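Local coordinates for CD180 antigen (Mus musculus, PDB 3T6Q), which may cooperate with MD-1 and TLR4 in the innate immune response of B cells to bacterial lipopolysaccharide, leading to NF-kappa-B activation, at residues D172-S175 with L176-A179; L184-N187 with G188-I191; N268-S271 with N272-H275; D492-A495 with F496-L499. One frame throughout, in Å; residues are numbered along the deposited sequence.

Interaction 1 of 4, residues D172-S175 with L176-A179; sequences DMSS and LQQA
Met173 and Leu176 each carry CG beside the backbone N and anti to the carbonyl carbon (chi1 -59° and -50°). The thioether of Met173 then bends again at chi2 and chi3, and this hooked shape carries its CE forward, over the following turn, to CD1 of Leu176, at 3.8 Å, where the two apolar chains cross obliquely. The flexible thioether suits this place, since its bends let it reach a leucine three residues on. The backbone supports the meeting: Leu176 N donates to Met173 O at 3.1 Å, and Gln177 N follows with a nearly straight bond to Ser174 O (N-H...O 169°), which closes a type I turn from Ser174 to Gln177. On the outer side, Gln177 has CG between its backbone N and carbonyl carbon, which lays the aliphatic part of its chain against Ser174, with CG 3.1 Å from Ser174 O. Its OE1 lies 3.4 Å from Ser174 CB. Short, polar Ser175 suits its position because its OG folds back to donate to Asp172 O at 2.7 Å. The same OG accepts from Leu146 N, while Ser174 OG turns back to Glu171 O. Within the helix, Asp172 OD2 accepts from Ser169 N, just before the helix starts. From helix 170-174 the chain passes through two overlapping type I turns, Ser174-Gln177 and Leu176-Ala179, toward strand 182-185, with Leu176 and Asp172 packed on the preceding repeat's loop through Leu146, Ser143 and Lys145.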
# COMPACT_ATOMS: atom_id res chain seq x y z
N ASP A 172 -11.35 20.17 -2.00
CA ASP A 172 -10.79 19.20 -2.96
C ASP A 172 -11.09 19.60 -4.39
O ASP A 172 -10.20 19.65 -5.24
CB ASP A 172 -11.40 17.79 -2.75
CG ASP A 172 -11.04 17.18 -1.39
OD1 ASP A 172 -10.03 17.62 -0.80
OD2 ASP A 172 -11.76 16.23 -0.93
N MET A 173 -12.38 19.85 -4.64
CA MET A 173 -12.83 20.19 -5.99
C MET A 173 -12.28 21.54 -6.46
O MET A 173 -11.94 21.68 -7.63
CB MET A 173 -14.38 20.14 -6.09
CG MET A 173 -15.01 18.78 -5.76
SD MET A 173 -14.25 17.40 -6.67
CE MET A 173 -14.39 17.98 -8.34
N SER A 174 -12.14 22.52 -5.56
CA SER A 174 -11.60 23.82 -6.02
C SER A 174 -10.12 23.74 -6.42
O SER A 174 -9.66 24.51 -7.23
CB SER A 174 -11.87 24.95 -5.02
OG SER A 174 -11.23 24.67 -3.81
N SER A 175 -9.38 22.76 -5.88
CA SER A 175 -7.98 22.57 -6.28
C SER A 175 -7.81 22.20 -7.78
O SER A 175 -6.72 22.32 -8.33
CB SER A 175 -7.26 21.57 -5.35
OG SER A 175 -7.59 20.22 -5.68
N LEU A 176 -8.91 21.77 -8.42
CA LEU A 176 -8.95 21.43 -9.87
C LEU A 176 -9.50 22.53 -10.77
O LEU A 176 -9.58 22.32 -11.98
CB LEU A 176 -9.85 20.21 -10.12
CG LEU A 176 -9.75 18.91 -9.36
CD1 LEU A 176 -10.89 18.00 -9.77
CD2 LEU A 176 -8.41 18.26 -9.64
N GLN A 177 -9.95 23.66 -10.21
CA GLN A 177 -10.69 24.67 -11.03
C GLN A 177 -9.95 25.19 -12.29
O GLN A 177 -10.57 25.43 -13.33
CB GLN A 177 -11.23 25.83 -10.16
CG GLN A 177 -10.15 26.62 -9.44
CD GLN A 177 -10.67 27.65 -8.45
OE1 GLN A 177 -11.25 27.31 -7.41
NE2 GLN A 177 -10.45 28.92 -8.76
N GLN A 178 -8.62 25.33 -12.22
CA GLN A 178 -7.85 25.80 -13.39
C GLN A 178 -7.74 24.81 -14.55
O GLN A 178 -7.47 25.20 -15.70
CB GLN A 178 -6.47 26.30 -12.95
CG GLN A 178 -6.37 27.82 -12.80
CD GLN A 178 -7.63 28.44 -12.23
OE1 GLN A 178 -8.03 28.15 -11.10
NE2 GLN A 178 -8.28 29.31 -13.02
N ALA A 179 -7.93 23.52 -14.27
CA ALA A 179 -7.90 22.54 -15.34
C ALA A 179 -9.19 22.73 -16.13
O ALA A 179 -10.19 23.17 -15.56
CB ALA A 179 -7.81 21.11 -14.75

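Interaction 2 of 4, residues L184-N187 with G188-I191; sequences LNLN and GNDI
The side chains of Leu186 and Asn189 cross at about a right angle, with Leu186 CD2 4.1 Å from Asn189 ND2, placing a hydrocarbon branch beside an amide. What unites the two residues is the carbonyl of Leu186. Asn189 has CG beside its backbone N (chi1 -72°), which turns the amide back over the turn, and ND2 makes a weak bond to Leu186 O at 3.2 Å. The backbone N of Asn189 donates to that same oxygen at 3.1 Å, tilted 31° from the carbonyl plane, and closes a type II turn from Leu186 to Asn189. Gly188 takes the third position of this turn with a positive phi of 77°, a region that glycine enters easily because it has no side chain. Upstream, Asn185 OD1 accepts from Asn187 N at 2.9 Å, an Asx turn that bends the chain as it leaves strand 182-185. The CD1 methyls of Leu186 and Ile191 come within 4.5 Å, a loose apolar contact between two buried aliphatic residues of a leucine-rich repeat. The amide of Asn189 has its main partners in the preceding repeat: ND2 donates to Phe160 O and OD1 accepts from Ile165 N. An asparagine suits this buried place because one planar group both donates and accepts, satisfying backbone polar atoms where the chain turns inside a repeat, as in the asparagine ladder of this family.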
# COMPACT_ATOMS: atom_id res chain seq x y z
N LEU A 184 -11.42 12.51 -14.77
CA LEU A 184 -11.00 12.23 -13.42
C LEU A 184 -11.46 10.78 -13.16
O LEU A 184 -12.64 10.49 -13.27
CB LEU A 184 -11.72 13.18 -12.49
CG LEU A 184 -11.24 13.57 -11.10
CD1 LEU A 184 -12.43 13.68 -10.14
CD2 LEU A 184 -10.11 12.73 -10.48
N ASN A 185 -10.52 9.85 -12.93
CA ASN A 185 -10.90 8.44 -12.71
C ASN A 185 -10.86 8.09 -11.23
O ASN A 185 -9.77 8.08 -10.60
CB ASN A 185 -9.97 7.52 -13.53
CG ASN A 185 -10.39 6.05 -13.42
OD1 ASN A 185 -11.43 5.73 -12.82
ND2 ASN A 185 -9.56 5.14 -13.92
N LEU A 186 -12.03 7.84 -10.65
CA LEU A 186 -12.13 7.35 -9.27
C LEU A 186 -12.62 5.89 -9.16
O LEU A 186 -13.08 5.47 -8.09
CB LEU A 186 -13.02 8.25 -8.42
CG LEU A 186 -12.39 9.62 -8.17
CD1 LEU A 186 -13.43 10.67 -7.76
CD2 LEU A 186 -11.31 9.49 -7.09
N ASN A 187 -12.50 5.14 -10.24
CA ASN A 187 -12.80 3.69 -10.25
C ASN A 187 -12.14 3.01 -9.05
O ASN A 187 -10.97 3.20 -8.82
CB ASN A 187 -12.25 3.06 -11.56
CG ASN A 187 -12.53 1.56 -11.68
OD1 ASN A 187 -13.37 1.01 -10.96
ND2 ASN A 187 -11.85 0.90 -12.60
N GLY A 188 -12.89 2.22 -8.28
CA GLY A 188 -12.30 1.45 -7.19
C GLY A 188 -12.00 2.31 -5.98
O GLY A 188 -11.11 1.99 -5.20
N ASN A 189 -12.71 3.44 -5.83
CA ASN A 189 -12.69 4.19 -4.58
C ASN A 189 -14.12 4.23 -4.04
O ASN A 189 -15.04 4.67 -4.73
CB ASN A 189 -12.23 5.65 -4.82
CG ASN A 189 -10.73 5.74 -5.13
OD1 ASN A 189 -9.92 5.88 -4.22
ND2 ASN A 189 -10.36 5.60 -6.39
N ASP A 190 -14.30 3.85 -2.80
CA ASP A 190 -15.65 3.79 -2.27
C ASP A 190 -16.06 5.16 -1.71
O ASP A 190 -15.79 5.49 -0.56
CB ASP A 190 -15.80 2.68 -1.24
CG ASP A 190 -17.26 2.43 -0.87
OD1 ASP A 190 -18.18 2.66 -1.74
OD2 ASP A 190 -17.48 2.02 0.27
N ILE A 191 -16.72 5.95 -2.56
CA ILE A 191 -17.13 7.29 -2.17
C ILE A 191 -18.38 7.18 -1.31
O ILE A 191 -19.40 6.69 -1.76
CB ILE A 191 -17.41 8.21 -3.39
CG1 ILE A 191 -16.26 8.15 -4.39
CG2 ILE A 191 -17.68 9.65 -2.94
CD1 ILE A 191 -15.00 8.88 -3.97

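Interaction 3 of 4, residues N268-S271 with N272-H275; sequences NISS and NTFH. With CU (copper (II) ion), chain J.
Ser270 O is gripped by two donors from Thr273: the hydroxyl OG1 at 2.7 Å, tilted 20° from the carbonyl plane, and the backbone N at 3.1 Å, well above that plane. The N-H bond closes a type I turn from Ser270 to Thr273. Threonine suits the position because one residue supplies both grips: OG1 lies beside its own backbone N (chi1 -60°), facing back to Ser270, and leaves CG2 to pack over the centre of the Phe274 ring. The Ser270 side chain adds a bond of its own: OG, anti to the backbone N (chi1 159°), accepts from Asn272 N at 2.8 Å. One water accepts from Ser270 N and donates to Thr273 OG1, and a second bridges Ser271 O and Phe274 N. Beside this polar network the extended chain of Ile269 crosses Thr273 and Phe274 at about right angles. Its CG1 rests against the Thr273 side chain, and CD1 meets the ring obliquely at Phe274 CE2, 3.3 Å away, a tight fit. Phe274 in turn meets Phe277 edge-to-face and touches Leu285 of the following repeat. Farther along, His275 ND1 donates to Asn272 O at 2.7 Å, in the carbonyl plane and close to the ring plane. The other nitrogen, NE2, binds the copper ion at 2.0 Å, and with both nitrogens held the imidazole has little freedom to rotate. Glu249 supplies the second protein ligand. The carbonyl of Asn272 thus serves as a second-shell contact that helps orient His275, and would probably strengthen NE2 as a donor to the metal.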
# COMPACT_ATOMS: atom_id res chain seq x y z
N ASN A 268 -36.45 -6.97 -13.72
CA ASN A 268 -37.81 -6.59 -13.20
C ASN A 268 -37.91 -5.09 -12.86
O ASN A 268 -38.44 -4.65 -11.84
CB ASN A 268 -38.31 -7.45 -12.02
CG ASN A 268 -39.83 -7.33 -11.80
OD1 ASN A 268 -40.33 -7.32 -10.68
ND2 ASN A 268 -40.56 -7.21 -12.88
N ILE A 269 -37.40 -4.33 -13.79
CA ILE A 269 -37.34 -2.90 -13.78
C ILE A 269 -38.75 -2.24 -13.82
O ILE A 269 -39.65 -2.70 -14.53
CB ILE A 269 -36.47 -2.57 -15.02
CG1 ILE A 269 -36.03 -1.15 -15.07
CG2 ILE A 269 -37.20 -2.88 -16.32
CD1 ILE A 269 -35.19 -0.94 -16.31
N SER A 270 -38.93 -1.18 -13.05
CA SER A 270 -40.13 -0.35 -13.11
C SER A 270 -40.15 0.41 -14.43
O SER A 270 -39.08 0.83 -14.93
CB SER A 270 -40.12 0.65 -11.93
OG SER A 270 -40.97 1.76 -12.23
N SER A 271 -41.33 0.66 -14.99
CA SER A 271 -41.45 1.54 -16.15
C SER A 271 -41.06 3.01 -15.86
O SER A 271 -40.90 3.82 -16.80
CB SER A 271 -42.87 1.47 -16.68
OG SER A 271 -43.79 1.83 -15.64
N ASN A 272 -40.93 3.36 -14.58
CA ASN A 272 -40.50 4.71 -14.18
C ASN A 272 -39.00 4.83 -13.91
O ASN A 272 -38.52 5.90 -13.49
CB ASN A 272 -41.28 5.16 -12.93
CG ASN A 272 -41.46 6.66 -12.89
OD1 ASN A 272 -41.39 7.33 -13.92
ND2 ASN A 272 -41.72 7.19 -11.68
N THR A 273 -38.24 3.77 -14.19
CA THR A 273 -36.82 3.72 -13.78
C THR A 273 -35.98 4.86 -14.39
O THR A 273 -35.11 5.40 -13.71
CB THR A 273 -36.17 2.38 -14.17
OG1 THR A 273 -36.87 1.32 -13.51
CG2 THR A 273 -34.66 2.34 -13.77
N PHE A 274 -36.23 5.20 -15.66
CA PHE A 274 -35.38 6.16 -16.37
C PHE A 274 -36.00 7.55 -16.55
O PHE A 274 -35.54 8.35 -17.38
CB PHE A 274 -34.96 5.58 -17.73
CG PHE A 274 -34.18 4.28 -17.59
CD1 PHE A 274 -32.86 4.29 -17.14
CD2 PHE A 274 -34.78 3.06 -17.88
CE1 PHE A 274 -32.12 3.10 -16.98
CE2 PHE A 274 -34.06 1.86 -17.75
CZ PHE A 274 -32.75 1.87 -17.29
N HIS A 275 -37.00 7.89 -15.73
CA HIS A 275 -37.65 9.21 -15.92
C HIS A 275 -36.72 10.41 -15.71
O HIS A 275 -37.01 11.45 -16.28
CB HIS A 275 -38.92 9.35 -15.06
CG HIS A 275 -38.64 9.53 -13.58
ND1 HIS A 275 -38.55 8.50 -12.71
CD2 HIS A 275 -38.42 10.69 -12.83
CE1 HIS A 275 -38.30 8.96 -11.47
NE2 HIS A 275 -38.22 10.31 -11.55
CU CU J . -38.14 11.29 -9.76
O HOH W 1 -36.54 -0.36 -11.35
O HOH W 2 -38.43 4.84 -17.39

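Interaction 4 of 4, residues D492-A495 with F496-L499; sequences DQHA and FTSL
The polar contacts between His494 and Thr497, across the turn 494-497, are all weak. Thr497 N points almost straight at His494 O (N-H...O 168°), but the distance is 3.5 Å. Thr497 OG1 is also near that oxygen, at 3.1 Å, in a weak contact whose proton is not settled. The two side chains lie side by side and point the same way, which puts OG1 at the edge of the imidazole, in its plane, 3.5 Å from His494 ND1. The threonine hydroxyl gets there because OG1 sits beside the backbone N and anti to the carbonyl carbon (chi1 -46°). A firmer polar bond lies within 492-495: Asp492 OD2 accepts from His494 N at 2.9 Å on its anti side, an Asx turn, for which the short carboxylate of aspartate is well suited. Water makes the third kind of link, one molecule donating to Gln493 O at 2.8 Å and accepting from Phe496 N at 2.7 Å. The apolar contact is between neighbours in sequence: Ala495 CB lies over one face of the Phe496 ring, offset toward the rim and 4.1 Å from Phe496 CD1. Small Ala495 and the Phe496 ring both touch Ile466, and Phe496 also packs on Leu472, Leu483 and Met502, a buried setting that suits a large apolar ring. Three overlapping type I turns, 492-495, 494-497 and 496-499, carry the chain in place of a regular helix, an irregular convex-side segment of a leucine-rich repeat in a Toll-like receptor ectodomain.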
# COMPACT_ATOMS: atom_id res chain seq x y z
N ASP A 492 -7.76 -20.08 -61.69
CA ASP A 492 -7.69 -19.87 -63.12
C ASP A 492 -7.06 -18.51 -63.45
O ASP A 492 -7.33 -17.52 -62.76
CB ASP A 492 -9.11 -19.96 -63.71
CG ASP A 492 -9.09 -20.04 -65.22
OD1 ASP A 492 -9.10 -21.17 -65.73
OD2 ASP A 492 -9.01 -18.99 -65.89
N GLN A 493 -6.24 -18.43 -64.50
CA GLN A 493 -5.60 -17.17 -64.89
C GLN A 493 -6.55 -16.01 -65.20
O GLN A 493 -6.13 -14.84 -65.16
CB GLN A 493 -4.70 -17.37 -66.11
CG GLN A 493 -5.42 -17.90 -67.35
CD GLN A 493 -4.53 -17.85 -68.57
OE1 GLN A 493 -3.76 -16.90 -68.78
NE2 GLN A 493 -4.63 -18.88 -69.40
N HIS A 494 -7.80 -16.35 -65.54
CA HIS A 494 -8.81 -15.35 -65.88
C HIS A 494 -9.83 -15.18 -64.79
O HIS A 494 -10.82 -14.50 -65.01
CB HIS A 494 -9.50 -15.67 -67.23
CG HIS A 494 -8.57 -15.59 -68.41
ND1 HIS A 494 -7.92 -14.44 -68.75
CD2 HIS A 494 -8.14 -16.56 -69.31
CE1 HIS A 494 -7.13 -14.68 -69.81
NE2 HIS A 494 -7.27 -15.97 -70.16
N ALA A 495 -9.58 -15.75 -63.61
CA ALA A 495 -10.55 -15.70 -62.49
C ALA A 495 -10.92 -14.29 -61.98
O ALA A 495 -12.02 -14.09 -61.44
CB ALA A 495 -10.08 -16.55 -61.32
N PHE A 496 -9.99 -13.36 -62.09
CA PHE A 496 -10.12 -12.04 -61.47
C PHE A 496 -10.07 -10.95 -62.53
O PHE A 496 -9.93 -9.77 -62.18
CB PHE A 496 -8.97 -11.78 -60.50
CG PHE A 496 -8.89 -12.74 -59.33
CD1 PHE A 496 -10.03 -13.30 -58.75
CD2 PHE A 496 -7.64 -13.04 -58.78
CE1 PHE A 496 -9.93 -14.15 -57.64
CE2 PHE A 496 -7.53 -13.87 -57.67
CZ PHE A 496 -8.67 -14.43 -57.11
N THR A 497 -10.15 -11.33 -63.81
CA THR A 497 -9.96 -10.38 -64.92
C THR A 497 -10.94 -9.17 -64.93
O THR A 497 -10.55 -8.06 -65.31
CB THR A 497 -9.98 -11.08 -66.31
OG1 THR A 497 -9.14 -12.25 -66.26
CG2 THR A 497 -9.42 -10.15 -67.39
N SER A 498 -12.19 -9.39 -64.51
CA SER A 498 -13.17 -8.30 -64.43
C SER A 498 -12.87 -7.36 -63.27
O SER A 498 -13.34 -6.23 -63.24
CB SER A 498 -14.59 -8.85 -64.32
OG SER A 498 -14.72 -9.73 -63.23
N LEU A 499 -12.06 -7.82 -62.31
CA LEU A 499 -11.75 -7.01 -61.11
C LEU A 499 -10.56 -6.09 -61.33
O LEU A 499 -9.42 -6.42 -60.96
CB LEU A 499 -11.50 -7.92 -59.91
CG LEU A 499 -12.65 -8.90 -59.71
CD1 LEU A 499 -12.19 -10.05 -58.84
CD2 LEU A 499 -13.83 -8.18 -59.07
O HOH W 3 -7.53 -13.21 -63.31
O HOH W 4 -5.98 -11.39 -65.57

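How the interactions relate
The four contacts follow one another along the leucine-rich-repeat solenoid. Interactions 1 and 2 are the closest, with centres about 17 Å apart and nearest atoms about 5 Å apart; the first runs from helix 170-174 into the loop after it, and the second leaves the strand that follows. Interaction 3, in LRR 8, has its centre about 27 Å from that of interaction 2 and alone includes a ligand of the copper ion. Interaction 4, in LRR 17, lies across the chain's centre from interactions 1 and 2, with its centre about 65 Å from that of interaction 1. All four are turns within one solenoid, and none touches another.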